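Local coordinates for ancylostoma secreted protein 2 (Necator americanus, PDB 4NUO) that binds a zinc ion and, as a secreted hookworm member of the CAP superfamily, probably acts outside the parasite's cells in a role that remains unclear, at residues 124-129 against 147-152; 62-67 against 205-210; 153-158 against 188-193. All coordinates share one frame; numbering follows the deposited sequence.

Contact 1 of 3, residues 124-129 against 147-152; sequences GELAEK and GHYTQM. With ZN (zinc ion), chain B.
Glu125 and His148 meet beside the zinc site, where the carboxylate of the glutamate lies close to the imidazole and to the backbone of the histidine's helix. Its OE1 is gripped by two backbone amides: Tyr149 N reaches Glu125 OE1 at 2.9 Å in an almost straight bond (171°) that comes from above the carboxylate plane, while the bond from His148 N to the same oxygen is weak and bent. The second oxygen, Glu125 OE2, comes near CG and ND1 of the ring obliquely; it sits 3.1 Å from His148 ND1, at an angle too poor for a hydrogen bond, and carboxylate and ring are turned only 17° from each other. The other imidazole nitrogen, His148 NE2, binds the zinc ion at 2.3 Å; two waters and His88 are its further ligands. Holding the amides of 148 and 149 should steady the start of this helix.

Beyond CG the chain of Glu125 is extended, which carries the carboxylate across to the first turn of helix 147-152. One residue on, Leu126 CB stands 3.6 Å from the centroid of the Tyr149 ring, a CH-pi contact over the middle of one face, and Leu126 CD2 continues along the ring to its hydroxyl.

The axes of segments 124-129 and 147-152 approach to 8.3 Å, their directions 132° apart. Phe123 of helix 111-129 meets the Tyr149 ring edge-to-face, Val45 of helix 28-46 also packs on that tyrosine, and Asn100 of strand 98-104 bonds to the carbonyl of His148.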
loop_
_atom_site.group_PDB
_atom_site.type_symbol
_atom_site.label_atom_id
_atom_site.label_comp_id
_atom_site.label_asym_id
_atom_site.label_seq_id
_atom_site.Cartn_x
_atom_site.Cartn_y
_atom_site.Cartn_z
ATOM N N GLY A 124 -6.576 -5.007 5.319
ATOM C CA GLY A 124 -7.552 -5.470 6.297
ATOM C C GLY A 124 -7.935 -4.464 7.362
ATOM O O GLY A 124 -8.976 -4.618 8.013
ATOM N N GLU A 125 -7.112 -3.436 7.557
ATOM C CA GLU A 125 -7.445 -2.390 8.523
ATOM C C GLU A 125 -8.791 -1.734 8.211
ATOM O O GLU A 125 -9.528 -1.381 9.128
ATOM C CB GLU A 125 -6.325 -1.346 8.631
ATOM C CG GLU A 125 -5.053 -1.913 9.256
ATOM C CD GLU A 125 -3.892 -0.941 9.201
ATOM O OE1 GLU A 125 -4.011 0.083 8.496
ATOM O OE2 GLU A 125 -2.861 -1.201 9.859
ATOM N N LEU A 126 -9.110 -1.585 6.924
ATOM C CA LEU A 126 -10.409 -1.036 6.514
ATOM C C LEU A 126 -11.596 -1.860 7.044
ATOM O O LEU A 126 -12.501 -1.324 7.693
ATOM C CB LEU A 126 -10.494 -0.910 4.980
ATOM C CG LEU A 126 -11.886 -0.585 4.419
ATOM C CD1 LEU A 126 -12.289 0.840 4.814
ATOM C CD2 LEU A 126 -11.917 -0.756 2.884
ATOM N N ALA A 127 -11.591 -3.158 6.764
ATOM C CA ALA A 127 -12.683 -4.044 7.165
ATOM C C ALA A 127 -12.725 -4.265 8.675
ATOM O O ALA A 127 -13.806 -4.446 9.260
ATOM C CB ALA A 127 -12.568 -5.373 6.447
ATOM N N GLU A 128 -11.555 -4.251 9.309
ATOM C CA GLU A 128 -11.470 -4.612 10.725
ATOM C C GLU A 128 -11.692 -3.432 11.662
ATOM O O GLU A 128 -12.419 -3.558 12.652
ATOM C CB GLU A 128 -10.137 -5.297 11.040
ATOM C CG GLU A 128 -9.979 -6.666 10.388
ATOM C CD GLU A 128 -8.877 -7.505 11.024
ATOM O OE1 GLU A 128 -8.215 -7.014 11.964
ATOM O OE2 GLU A 128 -8.684 -8.660 10.585
ATOM N N LYS A 129 -11.072 -2.293 11.355
ATOM C CA LYS A 129 -11.158 -1.120 12.222
ATOM C C LYS A 129 -12.173 -0.108 11.716
ATOM O O LYS A 129 -12.731 0.670 12.493
ATOM C CB LYS A 129 -9.789 -0.457 12.384
ATOM C CG LYS A 129 -8.772 -1.361 13.069
ATOM C CD LYS A 129 -7.395 -0.732 13.131
ATOM C CE LYS A 129 -6.413 -1.682 13.813
ATOM N NZ LYS A 129 -4.981 -1.359 13.538
ATOM N N GLY A 147 -3.569 3.389 9.243
ATOM C CA GLY A 147 -2.578 4.060 8.419
ATOM C C GLY A 147 -1.873 3.202 7.385
ATOM O O GLY A 147 -1.296 3.735 6.433
ATOM N N HIS A 148 -1.886 1.881 7.561
ATOM C CA HIS A 148 -1.348 1.011 6.523
ATOM C C HIS A 148 -2.325 0.936 5.366
ATOM O O HIS A 148 -1.932 1.092 4.199
ATOM C CB HIS A 148 -1.064 -0.379 7.069
ATOM C CG HIS A 148 -0.017 -0.396 8.135
ATOM N ND1 HIS A 148 0.118 -1.438 9.015
ATOM C CD2 HIS A 148 0.957 0.495 8.434
ATOM C CE1 HIS A 148 1.130 -1.186 9.838
ATOM N NE2 HIS A 148 1.647 -0.024 9.503
ATOM N N TYR A 149 -3.599 0.732 5.689
ATOM C CA TYR A 149 -4.644 0.811 4.673
ATOM C C TYR A 149 -4.653 2.146 3.919
ATOM O O TYR A 149 -4.693 2.166 2.693
ATOM C CB TYR A 149 -6.034 0.566 5.277
ATOM C CG TYR A 149 -7.135 0.994 4.336
ATOM C CD1 TYR A 149 -7.491 0.202 3.252
ATOM C CD2 TYR A 149 -7.796 2.210 4.507
ATOM C CE1 TYR A 149 -8.497 0.592 2.374
ATOM C CE2 TYR A 149 -8.799 2.606 3.629
ATOM C CZ TYR A 149 -9.145 1.790 2.570
ATOM O OH TYR A 149 -10.134 2.178 1.684
ATOM N N THR A 150 -4.658 3.257 4.644
ATOM C CA THR A 150 -4.770 4.558 3.987
ATOM C C THR A 150 -3.603 4.824 3.050
ATOM O O THR A 150 -3.778 5.416 1.996
ATOM C CB THR A 150 -4.978 5.724 4.993
ATOM O OG1 THR A 150 -3.853 5.823 5.872
ATOM C CG2 THR A 150 -6.231 5.494 5.812
ATOM N N GLN A 151 -2.417 4.348 3.409
ATOM C CA GLN A 151 -1.276 4.474 2.512
ATOM C C GLN A 151 -1.425 3.596 1.264
ATOM O O GLN A 151 -1.037 4.007 0.162
ATOM C CB GLN A 151 0.040 4.159 3.244
ATOM C CG GLN A 151 1.259 4.165 2.332
ATOM C CD GLN A 151 1.570 5.544 1.747
ATOM O OE1 GLN A 151 2.299 6.338 2.354
ATOM N NE2 GLN A 151 1.029 5.830 0.558
ATOM N N MET A 152 -1.985 2.396 1.425
ATOM C CA MET A 152 -2.201 1.513 0.276
ATOM C C MET A 152 -3.132 2.127 -0.754
ATOM O O MET A 152 -2.945 1.923 -1.955
ATOM C CB MET A 152 -2.770 0.152 0.698
ATOM C CG MET A 152 -1.762 -0.787 1.302
ATOM S SD MET A 152 -2.480 -2.416 1.548
ATOM C CE MET A 152 -2.494 -2.987 -0.137
HETATM ZN ZN ZN B . 2.820 1.483 10.824
HETATM O O HOH W 1 3.280 -0.185 12.602
HETATM O O HOH W 2 1.173 3.151 11.761
#

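Contact 2 of 3, residues 62-67 against 205-210; sequences AKMKTM and KGLCSA
Thr66 turns OG1 beside its own backbone N (chi1 -53°), and this brings the hydroxyl against Leu207, with Thr66 OG1 3.4 Å from Leu207 CB and the two side chains crossing at about a right angle. In Met64, CG is turned opposite the backbone N (chi1 180°) and lies alongside Leu207, with Met64 CG 3.7 Å from Leu207 CD1; the chain then bends twice and leads away toward Arg42 and Ala46 of helix 28-46. The sulfur of Cys208 lies against the backbone of Lys63, 3.5 Å from Lys63 CA to Cys208 SG.

Two nearly straight backbone bonds carry the pairing. Cys208 N donates to Met64 O at 2.7 Å, and Thr66 N to Cys208 O at 2.8 Å, so Cys208 uses both its amide and its carbonyl on either side of Lys65, the pattern of a parallel bridge. Toward the start of the pairing a water spans the segments, accepting from Met64 N and donating to Gly206 O at 2.8 Å. Gly206 has a positive phi (84°), at which a CB would collide with the carbonyl O of Lys205.

Through the Lys65-Cys208 pair, residues 207-208 form a short, weakly bonded strand at the edge of the mixed sheet within this chain, beside strand 64-69. Because Cys208 SG is also bonded to Cys198 in a disulfide, a covalent link and two short backbone bonds meet at one residue, which ties the C-terminal residues, cross-linked through Cys198, to strand 64-69.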
loop_
_atom_site.group_PDB
_atom_site.type_symbol
_atom_site.label_atom_id
_atom_site.label_comp_id
_atom_site.label_asym_id
_atom_site.label_seq_id
_atom_site.Cartn_x
_atom_site.Cartn_y
_atom_site.Cartn_z
ATOM N N ALA A 62 -13.013 8.825 -7.487
ATOM C CA ALA A 62 -13.135 9.507 -8.779
ATOM C C ALA A 62 -11.869 9.474 -9.633
ATOM O O ALA A 62 -11.941 9.622 -10.859
ATOM C CB ALA A 62 -13.605 10.963 -8.574
ATOM N N LYS A 63 -10.707 9.288 -9.012
ATOM C CA LYS A 63 -9.466 9.272 -9.787
ATOM C C LYS A 63 -8.363 8.510 -9.071
ATOM O O LYS A 63 -7.268 9.035 -8.843
ATOM C CB LYS A 63 -9.008 10.688 -10.176
ATOM C CG LYS A 63 -9.019 11.696 -9.034
ATOM C CD LYS A 63 -8.643 13.104 -9.513
ATOM C CE LYS A 63 -7.228 13.155 -10.044
ATOM N NZ LYS A 63 -6.791 14.558 -10.288
ATOM N N MET A 64 -8.663 7.263 -8.718
ATOM C CA MET A 64 -7.694 6.420 -8.029
ATOM C C MET A 64 -6.563 6.085 -9.003
ATOM O O MET A 64 -6.801 5.532 -10.074
ATOM C CB MET A 64 -8.364 5.146 -7.522
ATOM C CG MET A 64 -7.409 4.207 -6.798
ATOM S SD MET A 64 -6.772 4.859 -5.232
ATOM C CE MET A 64 -8.282 4.919 -4.261
ATOM N N LYS A 65 -5.333 6.435 -8.650
ATOM C CA LYS A 65 -4.242 6.284 -9.606
ATOM C C LYS A 65 -3.644 4.883 -9.613
ATOM O O LYS A 65 -3.588 4.205 -8.577
ATOM C CB LYS A 65 -3.178 7.349 -9.382
ATOM C CG LYS A 65 -3.720 8.754 -9.696
ATOM C CD LYS A 65 -2.662 9.820 -9.502
ATOM C CE LYS A 65 -3.156 11.172 -9.993
ATOM N NZ LYS A 65 -2.027 12.137 -9.980
ATOM N N THR A 66 -3.237 4.437 -10.800
ATOM C CA THR A 66 -2.539 3.164 -10.944
ATOM C C THR A 66 -1.133 3.262 -10.356
ATOM O O THR A 66 -0.426 4.262 -10.561
ATOM C CB THR A 66 -2.428 2.740 -12.431
ATOM O OG1 THR A 66 -3.725 2.768 -13.041
ATOM C CG2 THR A 66 -1.843 1.337 -12.539
ATOM N N MET A 67 -0.721 2.232 -9.618
ATOM C CA MET A 67 0.643 2.170 -9.110
ATOM C C MET A 67 1.569 1.466 -10.084
ATOM O O MET A 67 1.155 0.558 -10.828
ATOM C CB MET A 67 0.695 1.455 -7.760
ATOM C CG MET A 67 0.044 2.223 -6.612
ATOM S SD MET A 67 0.311 1.315 -5.082
ATOM C CE MET A 67 0.167 2.595 -3.839
ATOM N N LYS A 205 -12.715 -0.920 -13.932
ATOM C CA LYS A 205 -11.522 -1.093 -13.091
ATOM C C LYS A 205 -11.374 0.056 -12.098
ATOM O O LYS A 205 -11.075 -0.168 -10.921
ATOM C CB LYS A 205 -10.247 -1.191 -13.935
ATOM C CD LYS A 205 -8.585 -2.788 -12.877
ATOM N N GLY A 206 -11.562 1.284 -12.570
ATOM C CA GLY A 206 -11.499 2.452 -11.697
ATOM C C GLY A 206 -10.109 3.005 -11.422
ATOM O O GLY A 206 -9.937 3.857 -10.532
ATOM N N LEU A 207 -9.115 2.516 -12.165
ATOM C CA LEU A 207 -7.728 2.945 -12.004
ATOM C C LEU A 207 -7.288 3.900 -13.117
ATOM O O LEU A 207 -7.405 3.575 -14.304
ATOM C CB LEU A 207 -6.801 1.727 -11.991
ATOM C CG LEU A 207 -6.328 1.115 -10.663
ATOM C CD1 LEU A 207 -7.082 1.610 -9.430
ATOM C CD2 LEU A 207 -6.283 -0.401 -10.729
ATOM N N CYS A 208 -6.753 5.055 -12.730
ATOM C CA CYS A 208 -6.297 6.063 -13.695
ATOM C C CYS A 208 -4.835 5.884 -14.045
ATOM O O CYS A 208 -3.983 5.851 -13.157
ATOM C CB CYS A 208 -6.450 7.464 -13.116
ATOM S SG CYS A 208 -8.100 7.802 -12.596
ATOM N N SER A 209 -4.536 5.814 -15.339
ATOM C CA SER A 209 -3.148 5.787 -15.779
ATOM C C SER A 209 -2.696 7.184 -16.187
ATOM O O SER A 209 -3.520 8.059 -16.471
ATOM C CB SER A 209 -2.974 4.802 -16.929
ATOM O OG SER A 209 -3.236 3.487 -16.469
ATOM N N ALA A 210 -1.384 7.391 -16.197
ATOM C CA ALA A 210 -0.809 8.701 -16.478
ATOM C C ALA A 210 -1.242 9.265 -17.837
ATOM O O ALA A 210 -1.685 10.420 -17.928
ATOM C CB ALA A 210 0.705 8.635 -16.379
ATOM O OXT ALA A 210 -1.184 8.489 -18.885
HETATM O O HOH W 3 -11.291 6.237 -10.272
#

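Contact 3 of 3, residues 153-158 against 188-193; sequences VWQETV and IYEKGE
Gln155 and Glu190 form the polar heart of this contact, with Gln155 using both ends of its amide. Its chain is extended, CG pointing opposite the backbone N (chi1 168°), and so spans the gap to residue 190: Glu190 N donates to Gln155 OE1 at 2.8 Å, from above the carbonyl plane, while Gln155 NE2 gives a straight bond to Glu190 OE1 at 2.9 Å, meeting it from above the carboxylate plane. The second N-H of that NE2 goes to Glu156 OE2 at 2.7 Å; Glu190 OE1 and Glu156 OE2 both lie in the plane of the Gln155 amide. Amide rotation is thereby fixed, and one neutral group bridges two carboxylates whose charge is probably offset by salt bridges, Glu156 with Lys65 and Glu190 with Lys197.

On the backbone, Gln155 N meets Ile188 O at 2.9 Å in a perfectly straight bond. Two waters add bridges, one from Gln155 OE1 to Glu190 O, the other from Glu156 N to Ile188 O.

Apolar contacts involve Val153, Trp154 and Ile188. The Trp154 six-membered ring has Ile188 CA over one face, 4.0 Å from its centroid, and Val153 CG2 touches Ile188 CG2 at 3.7 Å.

Residues 153-158 lead from helix 147-152 into strand 159-166, with a type I turn from Trp154 to Thr157. The 188-193 loop lies against them, and helix 28-46 packs against both loops through Val45, which touches Val153 and Tyr189.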
loop_
_atom_site.group_PDB
_atom_site.type_symbol
_atom_site.label_atom_id
_atom_site.label_comp_id
_atom_site.label_asym_id
_atom_site.label_seq_id
_atom_site.Cartn_x
_atom_site.Cartn_y
_atom_site.Cartn_z
ATOM N N VAL A 153 -4.134 2.872 -0.298
ATOM C CA VAL A 153 -5.130 3.420 -1.219
ATOM C C VAL A 153 -5.019 4.936 -1.377
ATOM O O VAL A 153 -5.942 5.592 -1.870
ATOM C CB VAL A 153 -6.577 3.023 -0.818
ATOM C CG1 VAL A 153 -6.714 1.502 -0.783
ATOM C CG2 VAL A 153 -6.956 3.635 0.542
ATOM N N TRP A 154 -3.874 5.490 -0.980
ATOM C CA TRP A 154 -3.645 6.930 -1.117
ATOM C C TRP A 154 -3.622 7.291 -2.602
ATOM O O TRP A 154 -2.786 6.793 -3.357
ATOM C CB TRP A 154 -2.330 7.329 -0.438
ATOM C CG TRP A 154 -2.219 8.806 -0.163
ATOM C CD1 TRP A 154 -1.597 9.746 -0.941
ATOM C CD2 TRP A 154 -2.736 9.501 0.981
ATOM N NE1 TRP A 154 -1.698 10.988 -0.347
ATOM C CE2 TRP A 154 -2.398 10.868 0.823
ATOM C CE3 TRP A 154 -3.454 9.113 2.113
ATOM C CZ2 TRP A 154 -2.758 11.836 1.765
ATOM C CZ3 TRP A 154 -3.805 10.076 3.052
ATOM C CH2 TRP A 154 -3.459 11.423 2.867
ATOM N N GLN A 155 -4.561 8.139 -3.007
ATOM C CA GLN A 155 -4.788 8.454 -4.412
ATOM C C GLN A 155 -3.513 8.874 -5.132
ATOM O O GLN A 155 -3.201 8.364 -6.209
ATOM C CB GLN A 155 -5.823 9.573 -4.508
ATOM C CG GLN A 155 -5.937 10.201 -5.898
ATOM C CD GLN A 155 -6.918 11.338 -5.902
ATOM O OE1 GLN A 155 -8.107 11.134 -5.669
ATOM N NE2 GLN A 155 -6.429 12.553 -6.157
ATOM N N GLU A 156 -2.775 9.795 -4.519
ATOM C CA GLU A 156 -1.601 10.378 -5.148
ATOM C C GLU A 156 -0.345 9.508 -5.091
ATOM O O GLU A 156 0.642 9.811 -5.762
ATOM C CB GLU A 156 -1.332 11.774 -4.572
ATOM C CG GLU A 156 -2.445 12.779 -4.876
ATOM C CD GLU A 156 -2.678 12.973 -6.367
ATOM O OE1 GLU A 156 -1.694 12.975 -7.143
ATOM O OE2 GLU A 156 -3.847 13.127 -6.774
ATOM N N THR A 157 -0.380 8.412 -4.333
ATOM C CA THR A 157 0.778 7.516 -4.298
ATOM C C THR A 157 0.768 6.587 -5.513
ATOM O O THR A 157 -0.192 5.828 -5.720
ATOM C CB THR A 157 0.847 6.683 -2.998
ATOM O OG1 THR A 157 0.935 7.562 -1.876
ATOM C CG2 THR A 157 2.092 5.781 -3.003
ATOM N N VAL A 158 1.831 6.647 -6.322
ATOM C CA VAL A 158 1.869 5.914 -7.585
ATOM C C VAL A 158 3.132 5.076 -7.763
ATOM O O VAL A 158 3.321 4.452 -8.809
ATOM C CB VAL A 158 1.702 6.860 -8.791
ATOM C CG1 VAL A 158 0.347 7.562 -8.717
ATOM C CG2 VAL A 158 2.825 7.900 -8.811
ATOM N N ILE A 188 -7.656 11.030 1.667
ATOM C CA ILE A 188 -7.007 9.799 1.212
ATOM C C ILE A 188 -7.177 9.667 -0.299
ATOM O O ILE A 188 -6.222 9.403 -1.023
ATOM C CB ILE A 188 -7.618 8.572 1.906
ATOM C CG1 ILE A 188 -7.462 8.702 3.423
ATOM C CG2 ILE A 188 -6.957 7.272 1.424
ATOM C CD1 ILE A 188 -8.433 7.830 4.219
ATOM N N TYR A 189 -8.401 9.861 -0.767
ATOM C CA TYR A 189 -8.662 9.962 -2.196
ATOM C C TYR A 189 -9.908 10.804 -2.424
ATOM O O TYR A 189 -10.734 10.986 -1.514
ATOM C CB TYR A 189 -8.797 8.575 -2.853
ATOM C CG TYR A 189 -9.848 7.662 -2.251
ATOM C CD1 TYR A 189 -11.175 7.724 -2.668
ATOM C CD2 TYR A 189 -9.506 6.714 -1.299
ATOM C CE1 TYR A 189 -12.139 6.871 -2.140
ATOM C CE2 TYR A 189 -10.469 5.866 -0.752
ATOM C CZ TYR A 189 -11.776 5.954 -1.168
ATOM O OH TYR A 189 -12.728 5.107 -0.624
ATOM N N GLU A 190 -10.037 11.321 -3.641
ATOM C CA GLU A 190 -11.211 12.114 -4.005
ATOM C C GLU A 190 -12.415 11.213 -4.250
ATOM O O GLU A 190 -12.324 10.228 -5.003
ATOM C CB GLU A 190 -10.907 12.935 -5.255
ATOM C CG GLU A 190 -9.824 13.973 -5.003
ATOM C CD GLU A 190 -9.314 14.626 -6.267
ATOM O OE1 GLU A 190 -8.099 14.945 -6.303
ATOM O OE2 GLU A 190 -10.123 14.833 -7.205
ATOM N N LYS A 191 -13.539 11.542 -3.618
ATOM C CA LYS A 191 -14.759 10.756 -3.784
ATOM C C LYS A 191 -15.502 11.113 -5.071
ATOM O O LYS A 191 -15.635 12.292 -5.425
ATOM C CB LYS A 191 -15.687 10.923 -2.579
ATOM C CG LYS A 191 -15.069 10.476 -1.261
ATOM C CD LYS A 191 -16.135 10.238 -0.198
ATOM C CE LYS A 191 -16.740 11.492 0.329
ATOM N NZ LYS A 191 -17.789 11.146 1.340
ATOM N N GLY A 192 -15.980 10.087 -5.767
ATOM C CA GLY A 192 -16.782 10.262 -6.967
ATOM C C GLY A 192 -16.895 8.945 -7.704
ATOM O O GLY A 192 -16.327 7.936 -7.280
ATOM N N GLU A 193 -17.631 8.935 -8.808
ATOM C CA GLU A 193 -17.761 7.724 -9.594
ATOM C C GLU A 193 -16.413 7.381 -10.223
ATOM O O GLU A 193 -15.634 8.278 -10.565
ATOM C CB GLU A 193 -18.855 7.885 -10.650
ATOM C CG GLU A 193 -20.251 8.061 -10.047
ATOM C CD GLU A 193 -20.746 6.815 -9.339
ATOM O OE1 GLU A 193 -20.447 5.701 -9.818
ATOM O OE2 GLU A 193 -21.430 6.943 -8.302
HETATM O O HOH W 4 -9.984 9.188 -6.318
HETATM O O HOH W 5 -4.198 11.407 -2.239
#

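In the fold
From the N terminus, the chain passes helix 28-46 and reaches residues 62-67, which meet their partner only in the last residues, 205-210; contact 2 therefore closes a loop of 137 residues that encloses both of the others. Within it, contact 1 closes first, joining helix 111-129 to helix 147-152 near the zinc, and contact 3 opens directly after it, at residue 153, to close at 188-193. Those two are in series and do not cross. Gln151 and Thr157 probably hydrogen-bond between them. Contacts 2 and 3, with centres about 8 Å apart, are linked by the Lys65-Glu156 salt bridge, so the C-terminal residues, strand 64-69 and the helix-to-strand connection are held together.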